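Local atomic coordinates of dTDP-glucose 4,6-dehydratase (PDB entry 5U4Q), a protein that probably catalyses the NAD-dependent dehydration of dTDP-glucose to dTDP-4-keto-6-deoxyglucose, holding NAD in a Rossmann-type domain. Residues A[12-17]-A[188-193]; A[81-86]-A[123-128]; A[130-135]-A[178-183]. All coordinates share one frame; numbering follows the deposited sequence. Where two conformers were deposited one is given.

Contact 1: A[12-17]-A[188-193]; sequences AGFIGF and WGRPDM. With NAD (nicotinamide-adenine-dinucleotide), chain C.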
loop_
_atom_site.group_PDB
_atom_site.type_symbol
_atom_site.label_atom_id
_atom_site.label_comp_id
_atom_site.label_asym_id
_atom_site.label_seq_id
_atom_site.Cartn_x
_atom_site.Cartn_y
_atom_site.Cartn_z
ATOM N N ALA A 12 -6.692 19.529 12.997
ATOM C CA ALA A 12 -5.855 20.706 13.317
ATOM C C ALA A 12 -4.956 21.082 12.151
ATOM O O ALA A 12 -4.241 22.098 12.233
ATOM C CB ALA A 12 -5.012 20.467 14.551
ATOM N N GLY A 13 -4.994 20.270 11.095
ATOM C CA GLY A 13 -4.227 20.528 9.886
ATOM C C GLY A 13 -4.969 21.424 8.938
ATOM O O GLY A 13 -6.074 21.822 9.178
ATOM N N PHE A 14 -4.322 21.746 7.819
ATOM C CA PHE A 14 -4.861 22.673 6.838
ATOM C C PHE A 14 -6.219 22.303 6.286
ATOM O O PHE A 14 -7.204 22.998 6.497
ATOM C CB PHE A 14 -3.823 22.827 5.708
ATOM C CG PHE A 14 -4.259 23.663 4.521
ATOM C CD1 PHE A 14 -5.101 24.745 4.633
ATOM C CD2 PHE A 14 -3.680 23.407 3.272
ATOM C CE1 PHE A 14 -5.424 25.521 3.521
ATOM C CE2 PHE A 14 -3.994 24.172 2.167
ATOM C CZ PHE A 14 -4.866 25.223 2.288
ATOM N N ILE A 15 -6.278 21.198 5.560
ATOM C CA ILE A 15 -7.519 20.831 4.909
ATOM C C ILE A 15 -8.571 20.426 5.959
ATOM O O ILE A 15 -9.707 20.860 5.874
ATOM C CB ILE A 15 -7.294 19.743 3.834
ATOM C CG1 ILE A 15 -6.297 20.268 2.796
ATOM C CG2 ILE A 15 -8.606 19.364 3.173
ATOM C CD1 ILE A 15 -5.965 19.272 1.724
ATOM N N GLY A 16 -8.179 19.605 6.936
ATOM C CA GLY A 16 -9.125 19.153 7.976
ATOM C C GLY A 16 -9.766 20.274 8.743
ATOM O O GLY A 16 -10.973 20.223 9.036
ATOM N N PHE A 17 -8.990 21.309 9.060
ATOM C CA PHE A 17 -9.560 22.467 9.751
ATOM C C PHE A 17 -10.702 23.055 8.912
ATOM O O PHE A 17 -11.818 23.288 9.392
ATOM C CB PHE A 17 -8.501 23.547 10.001
ATOM C CG PHE A 17 -9.081 24.903 10.198
ATOM C CD1 PHE A 17 -9.819 25.205 11.342
ATOM C CD2 PHE A 17 -8.925 25.889 9.241
ATOM C CE1 PHE A 17 -10.380 26.450 11.508
ATOM C CE2 PHE A 17 -9.476 27.139 9.414
ATOM C CZ PHE A 17 -10.213 27.418 10.549
ATOM N N TRP A 188 -4.623 29.717 6.314
ATOM C CA TRP A 188 -4.366 28.625 7.249
ATOM C C TRP A 188 -3.673 27.440 6.571
ATOM O O TRP A 188 -3.753 26.304 7.055
ATOM C CB TRP A 188 -5.652 28.167 7.970
ATOM C CG TRP A 188 -6.369 29.288 8.630
ATOM C CD1 TRP A 188 -7.482 29.913 8.192
ATOM C CD2 TRP A 188 -6.012 29.899 9.870
ATOM N NE1 TRP A 188 -7.850 30.915 9.088
ATOM C CE2 TRP A 188 -6.951 30.930 10.113
ATOM C CE3 TRP A 188 -4.955 29.712 10.775
ATOM C CZ2 TRP A 188 -6.883 31.757 11.252
ATOM C CZ3 TRP A 188 -4.878 30.555 11.912
ATOM C CH2 TRP A 188 -5.842 31.565 12.121
ATOM N N GLY A 189 -2.978 27.708 5.448
ATOM C CA GLY A 189 -2.234 26.708 4.720
ATOM C C GLY A 189 -1.069 26.113 5.487
ATOM O O GLY A 189 -0.850 26.429 6.674
ATOM N N ARG A 190 -0.332 25.234 4.827
ATOM C CA ARG A 190 0.824 24.639 5.482
ATOM C C ARG A 190 2.126 25.324 5.038
ATOM O O ARG A 190 2.320 25.604 3.834
ATOM C CB ARG A 190 0.826 23.134 5.321
ATOM C CG ARG A 190 0.526 22.682 3.939
ATOM C CD ARG A 190 0.198 21.219 3.907
ATOM N NE ARG A 190 1.356 20.412 4.233
ATOM C CZ ARG A 190 1.438 19.105 3.987
ATOM N NH1 ARG A 190 0.431 18.449 3.395
ATOM N NH2 ARG A 190 2.545 18.455 4.309
ATOM N N PRO A 191 3.025 25.624 6.002
ATOM C CA PRO A 191 4.235 26.391 5.678
ATOM C C PRO A 191 5.208 25.760 4.690
ATOM O O PRO A 191 6.023 26.487 4.104
ATOM C CB PRO A 191 4.929 26.601 7.032
ATOM C CG PRO A 191 4.200 25.761 8.012
ATOM C CD PRO A 191 2.862 25.409 7.456
ATOM N N ASP A 192 5.135 24.443 4.535
ATOM C CA ASP A 192 6.035 23.702 3.651
ATOM C C ASP A 192 5.540 23.530 2.225
ATOM O O ASP A 192 6.203 22.862 1.427
ATOM C CB ASP A 192 6.309 22.292 4.233
ATOM C CG ASP A 192 5.051 21.442 4.315
ATOM O OD1 ASP A 192 3.995 22.005 4.695
ATOM O OD2 ASP A 192 5.098 20.231 3.984
HETATM N N MSE A 193 4.395 24.131 1.888
HETATM C CA MSE A 193 3.839 23.967 0.551
HETATM C C MSE A 193 3.195 25.191 -0.020
HETATM O O MSE A 193 2.843 26.132 0.698
HETATM C CB MSE A 193 2.728 22.907 0.579
HETATM C CG MSE A 193 3.191 21.597 1.184
HETATM SE SE MSE A 193 1.972 20.113 0.750
HETATM C CE MSE A 193 3.247 18.661 1.116
HETATM P PA NAD C . -1.487 18.916 7.283
HETATM O O1A NAD C . -1.709 20.369 7.461
HETATM O O2A NAD C . -0.152 18.289 7.630
HETATM O O5B NAD C . -2.673 18.150 8.071
HETATM C C5B NAD C . -2.644 16.775 8.432
HETATM C C4B NAD C . -2.888 16.678 9.928
HETATM O O4B NAD C . -2.785 15.273 10.226
HETATM C C3B NAD C . -1.852 17.416 10.766
HETATM O O3B NAD C . -2.390 18.462 11.589
HETATM C C2B NAD C . -1.199 16.288 11.565
HETATM O O2B NAD C . -0.860 16.669 12.913
HETATM C C1B NAD C . -2.201 15.137 11.497
HETATM N N9A NAD C . -1.581 13.808 11.633
HETATM C C8A NAD C . -0.521 13.328 10.943
HETATM N N7A NAD C . -0.221 12.093 11.353
HETATM C C5A NAD C . -1.108 11.762 12.305
HETATM C C6A NAD C . -1.314 10.593 13.184
HETATM N N6A NAD C . -0.546 9.514 13.111
HETATM N N1A NAD C . -2.329 10.672 14.045
HETATM C C2A NAD C . -3.125 11.744 14.161
HETATM N N3A NAD C . -2.978 12.858 13.414
HETATM C C4A NAD C . -1.984 12.893 12.487
HETATM O O3 NAD C . -1.732 18.462 5.755
HETATM P PN NAD C . -2.991 18.751 4.795
HETATM O O1N NAD C . -4.135 19.342 5.508
HETATM O O2N NAD C . -2.366 19.399 3.560
HETATM O O5D NAD C . -3.320 17.246 4.387
HETATM C C5D NAD C . -4.577 16.599 4.562
HETATM C C4D NAD C . -4.540 15.347 3.702
HETATM O O4D NAD C . -4.579 15.716 2.304
HETATM C C3D NAD C . -3.339 14.419 3.844
HETATM O O3D NAD C . -3.816 13.073 3.787
HETATM C C2D NAD C . -2.503 14.675 2.613
HETATM O O2D NAD C . -1.742 13.526 2.185
HETATM C C1D NAD C . -3.545 15.057 1.582
HETATM N N1N NAD C . -3.015 15.968 0.549
HETATM C C2N NAD C . -2.873 17.300 0.744
HETATM C C3N NAD C . -2.367 18.138 -0.264
HETATM C C7N NAD C . -2.174 19.653 -0.119
HETATM O O7N NAD C . -1.880 20.329 -1.117
HETATM N N7N NAD C . -2.265 20.297 1.057
HETATM C C4N NAD C . -1.979 17.576 -1.460
HETATM C C5N NAD C . -2.117 16.208 -1.642
HETATM C C6N NAD C . -2.617 15.408 -0.620
#

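Contact 2: A[81-86]-A[123-128]; sequences RVIHLA and HLVYAS. With NAD (nicotinamide-adenine-dinucleotide), chain C.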
loop_
_atom_site.group_PDB
_atom_site.type_symbol
_atom_site.label_atom_id
_atom_site.label_comp_id
_atom_site.label_asym_id
_atom_site.label_seq_id
_atom_site.Cartn_x
_atom_site.Cartn_y
_atom_site.Cartn_z
ATOM N N ARG A 81 -20.585 9.581 9.241
ATOM C CA ARG A 81 -19.640 9.642 8.147
ATOM C C ARG A 81 -18.255 9.990 8.665
ATOM O O ARG A 81 -18.101 10.548 9.745
ATOM C CB ARG A 81 -20.099 10.668 7.131
ATOM C CG ARG A 81 -21.451 10.256 6.529
ATOM C CD ARG A 81 -21.905 11.074 5.368
ATOM N NE ARG A 81 -23.301 10.750 5.120
ATOM C CZ ARG A 81 -24.151 11.519 4.447
ATOM N NH1 ARG A 81 -23.776 12.717 3.961
ATOM N NH2 ARG A 81 -25.400 11.107 4.300
ATOM N N VAL A 82 -17.235 9.675 7.868
ATOM C CA VAL A 82 -15.865 9.959 8.237
ATOM C C VAL A 82 -15.175 10.601 7.058
ATOM O O VAL A 82 -15.332 10.140 5.936
ATOM C CB VAL A 82 -15.115 8.663 8.599
ATOM C CG1 VAL A 82 -13.630 8.911 8.823
ATOM C CG2 VAL A 82 -15.750 7.992 9.816
ATOM N N ILE A 83 -14.446 11.693 7.329
ATOM C CA ILE A 83 -13.561 12.340 6.337
ATOM C C ILE A 83 -12.156 12.204 6.905
ATOM O O ILE A 83 -11.801 12.810 7.936
ATOM C CB ILE A 83 -13.960 13.788 5.967
ATOM C CG1 ILE A 83 -12.931 14.417 5.022
ATOM C CG2 ILE A 83 -14.120 14.668 7.175
ATOM C CD1 ILE A 83 -12.761 13.749 3.680
ATOM N N HIS A 84 -11.362 11.327 6.289
ATOM C CA HIS A 84 -10.038 11.009 6.774
ATOM C C HIS A 84 -8.986 11.771 5.997
ATOM O O HIS A 84 -8.748 11.513 4.808
ATOM C CB HIS A 84 -9.818 9.492 6.700
ATOM C CG HIS A 84 -8.445 9.075 7.078
ATOM N ND1 HIS A 84 -7.864 9.435 8.275
ATOM C CD2 HIS A 84 -7.526 8.336 6.417
ATOM C CE1 HIS A 84 -6.644 8.946 8.328
ATOM N NE2 HIS A 84 -6.411 8.278 7.212
ATOM N N LEU A 85 -8.338 12.684 6.709
ATOM C CA LEU A 85 -7.308 13.558 6.135
ATOM C C LEU A 85 -5.954 13.426 6.836
ATOM O O LEU A 85 -4.925 13.771 6.268
ATOM C CB LEU A 85 -7.787 15.003 6.158
ATOM C CG LEU A 85 -9.066 15.259 5.363
ATOM C CD1 LEU A 85 -9.717 16.583 5.751
ATOM C CD2 LEU A 85 -8.840 15.181 3.862
ATOM N N ALA A 86 -5.922 12.905 8.057
ATOM C CA ALA A 86 -4.678 12.761 8.799
ATOM C C ALA A 86 -3.727 11.802 8.089
ATOM O O ALA A 86 -4.121 10.691 7.715
ATOM C CB ALA A 86 -4.942 12.272 10.212
ATOM N N HIS A 123 -20.440 6.326 5.159
ATOM C CA HIS A 123 -19.591 6.794 4.063
ATOM C C HIS A 123 -18.241 7.215 4.622
ATOM O O HIS A 123 -18.185 7.998 5.590
ATOM C CB HIS A 123 -20.213 7.969 3.311
ATOM C CG HIS A 123 -19.534 8.312 2.019
ATOM N ND1 HIS A 123 -19.758 9.497 1.360
ATOM C CD2 HIS A 123 -18.672 7.607 1.244
ATOM C CE1 HIS A 123 -19.067 9.501 0.230
ATOM N NE2 HIS A 123 -18.377 8.382 0.153
ATOM N N LEU A 124 -17.177 6.678 4.029
ATOM C CA LEU A 124 -15.801 7.065 4.350
ATOM C C LEU A 124 -15.219 7.742 3.132
ATOM O O LEU A 124 -15.108 7.138 2.064
ATOM C CB LEU A 124 -14.931 5.854 4.630
ATOM C CG LEU A 124 -13.416 6.115 4.741
ATOM C CD1 LEU A 124 -13.079 7.031 5.906
ATOM C CD2 LEU A 124 -12.697 4.784 4.834
ATOM N N VAL A 125 -14.846 9.011 3.310
ATOM C CA VAL A 125 -14.148 9.786 2.303
ATOM C C VAL A 125 -12.729 9.925 2.815
ATOM O O VAL A 125 -12.531 10.194 3.995
ATOM C CB VAL A 125 -14.788 11.162 2.071
ATOM C CG1 VAL A 125 -13.997 11.978 1.043
ATOM C CG2 VAL A 125 -16.217 11.002 1.589
ATOM N N TYR A 126 -11.731 9.739 1.937
ATOM C CA TYR A 126 -10.348 9.738 2.429
ATOM C C TYR A 126 -9.436 10.361 1.410
ATOM O O TYR A 126 -9.715 10.336 0.210
ATOM C CB TYR A 126 -9.878 8.306 2.826
ATOM C CG TYR A 126 -9.852 7.355 1.659
ATOM C CD1 TYR A 126 -11.018 6.731 1.231
ATOM C CD2 TYR A 126 -8.677 7.118 0.929
ATOM C CE1 TYR A 126 -11.029 5.898 0.118
ATOM C CE2 TYR A 126 -8.675 6.267 -0.169
ATOM C CZ TYR A 126 -9.854 5.684 -0.595
ATOM O OH TYR A 126 -9.862 4.885 -1.715
ATOM N N ALA A 127 -8.345 10.923 1.919
ATOM C CA ALA A 127 -7.367 11.586 1.071
ATOM C C ALA A 127 -6.404 10.594 0.432
ATOM O O ALA A 127 -5.726 9.829 1.115
ATOM C CB ALA A 127 -6.576 12.591 1.898
ATOM N N SER A 128 -6.354 10.619 -0.884
ATOM C CA SER A 128 -5.307 9.974 -1.658
ATOM C C SER A 128 -4.417 11.104 -2.198
ATOM O O SER A 128 -4.365 12.201 -1.614
ATOM C CB SER A 128 -5.870 9.076 -2.745
ATOM O OG SER A 128 -4.838 8.355 -3.409
HETATM P PA NAD C . -1.487 18.916 7.283
HETATM O O1A NAD C . -1.709 20.369 7.461
HETATM O O2A NAD C . -0.152 18.289 7.630
HETATM O O5B NAD C . -2.673 18.150 8.071
HETATM C C5B NAD C . -2.644 16.775 8.432
HETATM C C4B NAD C . -2.888 16.678 9.928
HETATM O O4B NAD C . -2.785 15.273 10.226
HETATM C C3B NAD C . -1.852 17.416 10.766
HETATM O O3B NAD C . -2.390 18.462 11.589
HETATM C C2B NAD C . -1.199 16.288 11.565
HETATM O O2B NAD C . -0.860 16.669 12.913
HETATM C C1B NAD C . -2.201 15.137 11.497
HETATM N N9A NAD C . -1.581 13.808 11.633
HETATM C C8A NAD C . -0.521 13.328 10.943
HETATM N N7A NAD C . -0.221 12.093 11.353
HETATM C C5A NAD C . -1.108 11.762 12.305
HETATM C C6A NAD C . -1.314 10.593 13.184
HETATM N N6A NAD C . -0.546 9.514 13.111
HETATM N N1A NAD C . -2.329 10.672 14.045
HETATM C C2A NAD C . -3.125 11.744 14.161
HETATM N N3A NAD C . -2.978 12.858 13.414
HETATM C C4A NAD C . -1.984 12.893 12.487
HETATM O O3 NAD C . -1.732 18.462 5.755
HETATM P PN NAD C . -2.991 18.751 4.795
HETATM O O1N NAD C . -4.135 19.342 5.508
HETATM O O2N NAD C . -2.366 19.399 3.560
HETATM O O5D NAD C . -3.320 17.246 4.387
HETATM C C5D NAD C . -4.577 16.599 4.562
HETATM C C4D NAD C . -4.540 15.347 3.702
HETATM O O4D NAD C . -4.579 15.716 2.304
HETATM C C3D NAD C . -3.339 14.419 3.844
HETATM O O3D NAD C . -3.816 13.073 3.787
HETATM C C2D NAD C . -2.503 14.675 2.613
HETATM O O2D NAD C . -1.742 13.526 2.185
HETATM C C1D NAD C . -3.545 15.057 1.582
HETATM N N1N NAD C . -3.015 15.968 0.549
HETATM C C2N NAD C . -2.873 17.300 0.744
HETATM C C3N NAD C . -2.367 18.138 -0.264
HETATM C C7N NAD C . -2.174 19.653 -0.119
HETATM O O7N NAD C . -1.880 20.329 -1.117
HETATM N N7N NAD C . -2.265 20.297 1.057
HETATM C C4N NAD C . -1.979 17.576 -1.460
HETATM C C5N NAD C . -2.117 16.208 -1.642
HETATM C C6N NAD C . -2.617 15.408 -0.620
#

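Contact 3: A[130-135]-A[178-183]; sequences SSVYGL and GLRFFT. With NAD (nicotinamide-adenine-dinucleotide), chain C.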
loop_
_atom_site.group_PDB
_atom_site.type_symbol
_atom_site.label_atom_id
_atom_site.label_comp_id
_atom_site.label_asym_id
_atom_site.label_seq_id
_atom_site.Cartn_x
_atom_site.Cartn_y
_atom_site.Cartn_z
ATOM N N SER A 130 -2.223 12.732 -5.963
ATOM C CA SER A 130 -1.768 12.668 -7.346
ATOM C C SER A 130 -0.414 11.950 -7.480
ATOM O O SER A 130 -0.029 11.552 -8.596
ATOM C CB SER A 130 -1.626 14.076 -7.921
ATOM O OG SER A 130 -0.617 14.818 -7.262
ATOM N N SER A 131 0.336 11.821 -6.387
ATOM C CA SER A 131 1.613 11.117 -6.466
ATOM C C SER A 131 1.448 9.646 -6.905
ATOM O O SER A 131 2.421 9.018 -7.361
ATOM C CB SER A 131 2.369 11.207 -5.134
ATOM O OG SER A 131 1.666 10.508 -4.106
ATOM N N VAL A 132 0.251 9.072 -6.781
ATOM C CA VAL A 132 0.046 7.672 -7.205
ATOM C C VAL A 132 0.324 7.491 -8.698
ATOM O O VAL A 132 0.609 6.374 -9.125
ATOM C CB VAL A 132 -1.344 7.094 -6.854
ATOM C CG1 VAL A 132 -1.562 7.124 -5.346
ATOM C CG2 VAL A 132 -2.476 7.808 -7.596
ATOM N N TYR A 133 0.255 8.581 -9.461
ATOM C CA TYR A 133 0.504 8.510 -10.927
ATOM C C TYR A 133 1.940 8.117 -11.227
ATOM O O TYR A 133 2.218 7.644 -12.307
ATOM C CB TYR A 133 0.021 9.788 -11.661
ATOM C CG TYR A 133 -1.510 9.883 -11.607
ATOM C CD1 TYR A 133 -2.295 8.968 -12.286
ATOM C CD2 TYR A 133 -2.161 10.868 -10.843
ATOM C CE1 TYR A 133 -3.653 9.010 -12.239
ATOM C CE2 TYR A 133 -3.543 10.925 -10.786
ATOM C CZ TYR A 133 -4.288 9.998 -11.473
ATOM O OH TYR A 133 -5.651 10.002 -11.429
ATOM N N GLY A 134 2.836 8.293 -10.254
ATOM C CA GLY A 134 4.213 7.774 -10.356
ATOM C C GLY A 134 4.936 8.038 -11.662
ATOM O O GLY A 134 5.087 9.173 -12.050
ATOM N N LEU A 135 5.368 6.966 -12.315
ATOM C CA LEU A 135 6.142 7.072 -13.567
ATOM C C LEU A 135 5.287 7.372 -14.788
ATOM O O LEU A 135 5.835 7.528 -15.888
ATOM C CB LEU A 135 6.926 5.782 -13.801
ATOM C CG LEU A 135 8.096 5.463 -12.848
ATOM C CD1 LEU A 135 8.619 4.061 -13.120
ATOM C CD2 LEU A 135 9.197 6.497 -12.981
ATOM N N GLY A 178 -12.203 7.799 -2.388
ATOM C CA GLY A 178 -10.876 8.367 -2.278
ATOM C C GLY A 178 -10.726 9.577 -3.185
ATOM O O GLY A 178 -11.256 9.614 -4.292
ATOM N N LEU A 179 -10.000 10.570 -2.712
ATOM C CA LEU A 179 -9.802 11.819 -3.466
ATOM C C LEU A 179 -8.319 12.054 -3.693
ATOM O O LEU A 179 -7.564 12.218 -2.736
ATOM C CB LEU A 179 -10.397 12.982 -2.697
ATOM C CG LEU A 179 -11.897 12.928 -2.457
ATOM C CD1 LEU A 179 -12.335 14.068 -1.556
ATOM C CD2 LEU A 179 -12.681 12.955 -3.754
ATOM N N ARG A 180 -7.882 12.013 -4.949
ATOM C CA ARG A 180 -6.503 12.229 -5.335
ATOM C C ARG A 180 -6.257 13.719 -5.445
ATOM O O ARG A 180 -6.579 14.347 -6.455
ATOM C CB ARG A 180 -6.142 11.510 -6.651
ATOM C CG ARG A 180 -6.133 10.005 -6.513
ATOM C CD ARG A 180 -5.909 9.310 -7.852
ATOM N NE ARG A 180 -5.984 7.855 -7.696
ATOM C CZ ARG A 180 -5.984 7.003 -8.719
ATOM N NH1 ARG A 180 -5.930 7.460 -9.952
ATOM N NH2 ARG A 180 -6.061 5.702 -8.506
ATOM N N PHE A 181 -5.719 14.277 -4.356
ATOM C CA PHE A 181 -5.400 15.697 -4.272
ATOM C C PHE A 181 -4.107 16.005 -5.030
ATOM O O PHE A 181 -3.189 15.192 -5.104
ATOM C CB PHE A 181 -5.205 16.103 -2.815
ATOM C CG PHE A 181 -6.486 16.164 -2.006
ATOM C CD1 PHE A 181 -7.320 17.275 -2.064
ATOM C CD2 PHE A 181 -6.855 15.120 -1.181
ATOM C CE1 PHE A 181 -8.489 17.331 -1.310
ATOM C CE2 PHE A 181 -8.004 15.177 -0.418
ATOM C CZ PHE A 181 -8.840 16.276 -0.486
ATOM N N PHE A 182 -4.054 17.207 -5.596
ATOM C CA PHE A 182 -2.880 17.721 -6.292
ATOM C C PHE A 182 -2.208 18.722 -5.325
ATOM O O PHE A 182 -1.569 18.283 -4.371
ATOM C CB PHE A 182 -3.317 18.249 -7.672
ATOM C CG PHE A 182 -3.576 17.127 -8.649
ATOM C CD1 PHE A 182 -4.665 16.278 -8.489
ATOM C CD2 PHE A 182 -2.665 16.872 -9.680
ATOM C CE1 PHE A 182 -4.862 15.215 -9.353
ATOM C CE2 PHE A 182 -2.853 15.820 -10.554
ATOM C CZ PHE A 182 -3.947 14.977 -10.382
ATOM N N THR A 183 -2.334 20.020 -5.537
ATOM C CA THR A 183 -1.853 20.991 -4.555
ATOM C C THR A 183 -3.008 21.918 -4.167
ATOM O O THR A 183 -3.745 22.411 -5.014
ATOM C CB THR A 183 -0.687 21.780 -5.142
ATOM O OG1 THR A 183 0.375 20.857 -5.437
ATOM C CG2 THR A 183 -0.180 22.850 -4.173
HETATM P PA NAD C . -1.487 18.916 7.283
HETATM O O1A NAD C . -1.709 20.369 7.461
HETATM O O2A NAD C . -0.152 18.289 7.630
HETATM O O5B NAD C . -2.673 18.150 8.071
HETATM C C5B NAD C . -2.644 16.775 8.432
HETATM C C4B NAD C . -2.888 16.678 9.928
HETATM O O4B NAD C . -2.785 15.273 10.226
HETATM C C3B NAD C . -1.852 17.416 10.766
HETATM O O3B NAD C . -2.390 18.462 11.589
HETATM C C2B NAD C . -1.199 16.288 11.565
HETATM O O2B NAD C . -0.860 16.669 12.913
HETATM C C1B NAD C . -2.201 15.137 11.497
HETATM N N9A NAD C . -1.581 13.808 11.633
HETATM C C8A NAD C . -0.521 13.328 10.943
HETATM N N7A NAD C . -0.221 12.093 11.353
HETATM C C5A NAD C . -1.108 11.762 12.305
HETATM C C6A NAD C . -1.314 10.593 13.184
HETATM N N6A NAD C . -0.546 9.514 13.111
HETATM N N1A NAD C . -2.329 10.672 14.045
HETATM C C2A NAD C . -3.125 11.744 14.161
HETATM N N3A NAD C . -2.978 12.858 13.414
HETATM C C4A NAD C . -1.984 12.893 12.487
HETATM O O3 NAD C . -1.732 18.462 5.755
HETATM P PN NAD C . -2.991 18.751 4.795
HETATM O O1N NAD C . -4.135 19.342 5.508
HETATM O O2N NAD C . -2.366 19.399 3.560
HETATM O O5D NAD C . -3.320 17.246 4.387
HETATM C C5D NAD C . -4.577 16.599 4.562
HETATM C C4D NAD C . -4.540 15.347 3.702
HETATM O O4D NAD C . -4.579 15.716 2.304
HETATM C C3D NAD C . -3.339 14.419 3.844
HETATM O O3D NAD C . -3.816 13.073 3.787
HETATM C C2D NAD C . -2.503 14.675 2.613
HETATM O O2D NAD C . -1.742 13.526 2.185
HETATM C C1D NAD C . -3.545 15.057 1.582
HETATM N N1N NAD C . -3.015 15.968 0.549
HETATM C C2N NAD C . -2.873 17.300 0.744
HETATM C C3N NAD C . -2.367 18.138 -0.264
HETATM C C7N NAD C . -2.174 19.653 -0.119
HETATM O O7N NAD C . -1.880 20.329 -1.117
HETATM N N7N NAD C . -2.265 20.297 1.057
HETATM C C4N NAD C . -1.979 17.576 -1.460
HETATM C C5N NAD C . -2.117 16.208 -1.642
HETATM C C6N NAD C . -2.617 15.408 -0.620
HETATM O O HOH W 1 -0.261 15.655 -4.426
#

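Contact 1: A[12-17]-A[188-193]
Phe14 lays one face of its ring against the backbone of Gly189. The CA of Gly189 stands 3.5 Å from the centroid of the Phe14 ring and 12° off the ring normal, a CH-pi contact almost over the centre. CG of Phe14 is anti to its backbone N (chi1 175°), which sets the ring beside its own carbonyl carbon, where one face meets Gly189. At the ring edge, near its plane, lies the carboxamide nitrogen N7N of the NAD nicotinamide. One helical turn later the edge of Phe17 is turned toward the five-membered ring of Trp188 in an edge-to-face pair with planes 63° apart, CE2 of Phe17 approaching CD1 of Trp188 to 3.6 Å. Polar links between the segments run through third parties: NAD, and Arg48, which bonds Ala12 O, Trp188 O and Gly189 O. The amides of Phe14 and Ile15, in the first turn after the N-cap Gly13, bind NAD O1A at 3.0 Å and O1N at 2.8 Å, so the positive end of the helix probably stabilises the diphosphate. From the other segment Arg190 NH1 donates to O2N at 3.0 Å, with the bridging O3 over one guanidinium face. Arg190 grips Asp192 side-on, NE to OD1 at 3.1 Å and NH2 to OD2, each oxygen using its syn lone pair; OD2 is tilted well out of the guanidinium plane, and NH2 also bonds Ala89 O. Gly13 and Gly16 are the last two glycines of the GxxGxxG dinucleotide-binding motif of the Rossmann fold, here complemented by Arg190 from a distant loop.

Contact 2: A[81-86]-A[123-128]
Ile83 and Val125 mark the tight centre of this strand pair, CD1 of Ile83 pressing on CG1 of Val125 at 3.4 Å, closer than usual for two carbons. With CG1 anti to the backbone N (chi1 176°), the end of the Ile83 side chain reaches across to Val125 on the adjoining strand. On the opposite face of the sheet CG1 of Val82 meets CD1 of Leu124 at 3.5 Å. Between these two layers the parallel backbones are firmly bonded: Val125 N donates to Val82 O at 2.9 Å, and His84 N to Val125 O at 2.8 Å, both nearly straight. The N-terminal end of the pair, with the partly exposed Arg81, is looser. Arg81 CD comes no nearer than 4.1 Å to His123 CB, and the polar tips turn to other partners, Arg81 to Asp235, the imidazole of His123 to Thr177 and the carbonyl of Leu234. At the cofactor end Leu85 O accepts a hydrogen bond from O3D of the nicotinamide ribose at 2.8 Å, and Ala127 CB rests 3.4 Å from NAD O3D. Helix 98-118, which packs on His84 and Leu124, connects strands 81-84 and 123-129 in a beta-alpha-beta crossover, the unit from which the parallel Rossmann sheet is built, with the cofactor at its C-terminal edge.

Contact 3: A[130-135]-A[178-183]
The hydroxyl of Tyr133 is gripped by two groups: NH1 of Arg180 donates to OH of Tyr133 at 3.0 Å, and Asn262 OD1 is a second hydrogen-bonded partner. The oxygen lies in the guanidinium plane, although the Tyr133 ring stands almost upright to that plane, at 86°. Val132 CG2 sits over one guanidinium face, toward the rim, 3.5 Å from Arg180 NE, and Glu162 holds NH2 in a salt bridge, so the buried charge is probably well compensated. Nearer the cofactor, Ser130 N donates to Phe181 O at 2.8 Å. CB of Ser130 lies over the centre of the Phe182 ring, 3.3 Å from the centroid, a CH-pi contact. OG of Ser130 is hydrogen-bonded to a water oxygen at 3.0 Å, and that water donates to Phe182 O at 2.9 Å. This carbonyl oxygen in turn lies 3.0 Å from C4N of the NAD nicotinamide, the carbon that carries hydride in NAD chemistry, while Phe181 CB packs on C5N at 3.3 Å. The 3-10 turn 130-133 follows strand 123-129 and packs against residues 180-182 of strand 176-185; helix 153-172 touches Ser131 and Val132, while strand 258-263 touches Arg180 and Phe182.

Contacts 1, 2 and 3 all touch one NAD molecule and show how a single cofactor site draws on distant parts of a chain. Their centres lie about 16 Å (1 to 2), 18 Å (1 to 3) and 15 Å (2 to 3) apart. In sequence, contact 1 is the outermost, its halves enclosing contacts 2 and 3, which follow one another. Contacts 2 and 3 share the parallel sheet, strands 123-129 and 176-185 being neighbours in it, with backbone bonds probable between Tyr126 or Ser128 and Leu179. Contact 1 touches contact 2 where Gly16 packs on Leu85. Contact 1 chiefly holds the diphosphate, contact 2 bonds the nicotinamide ribose, and contact 3 packs on the nicotinamide ring, with some overlap.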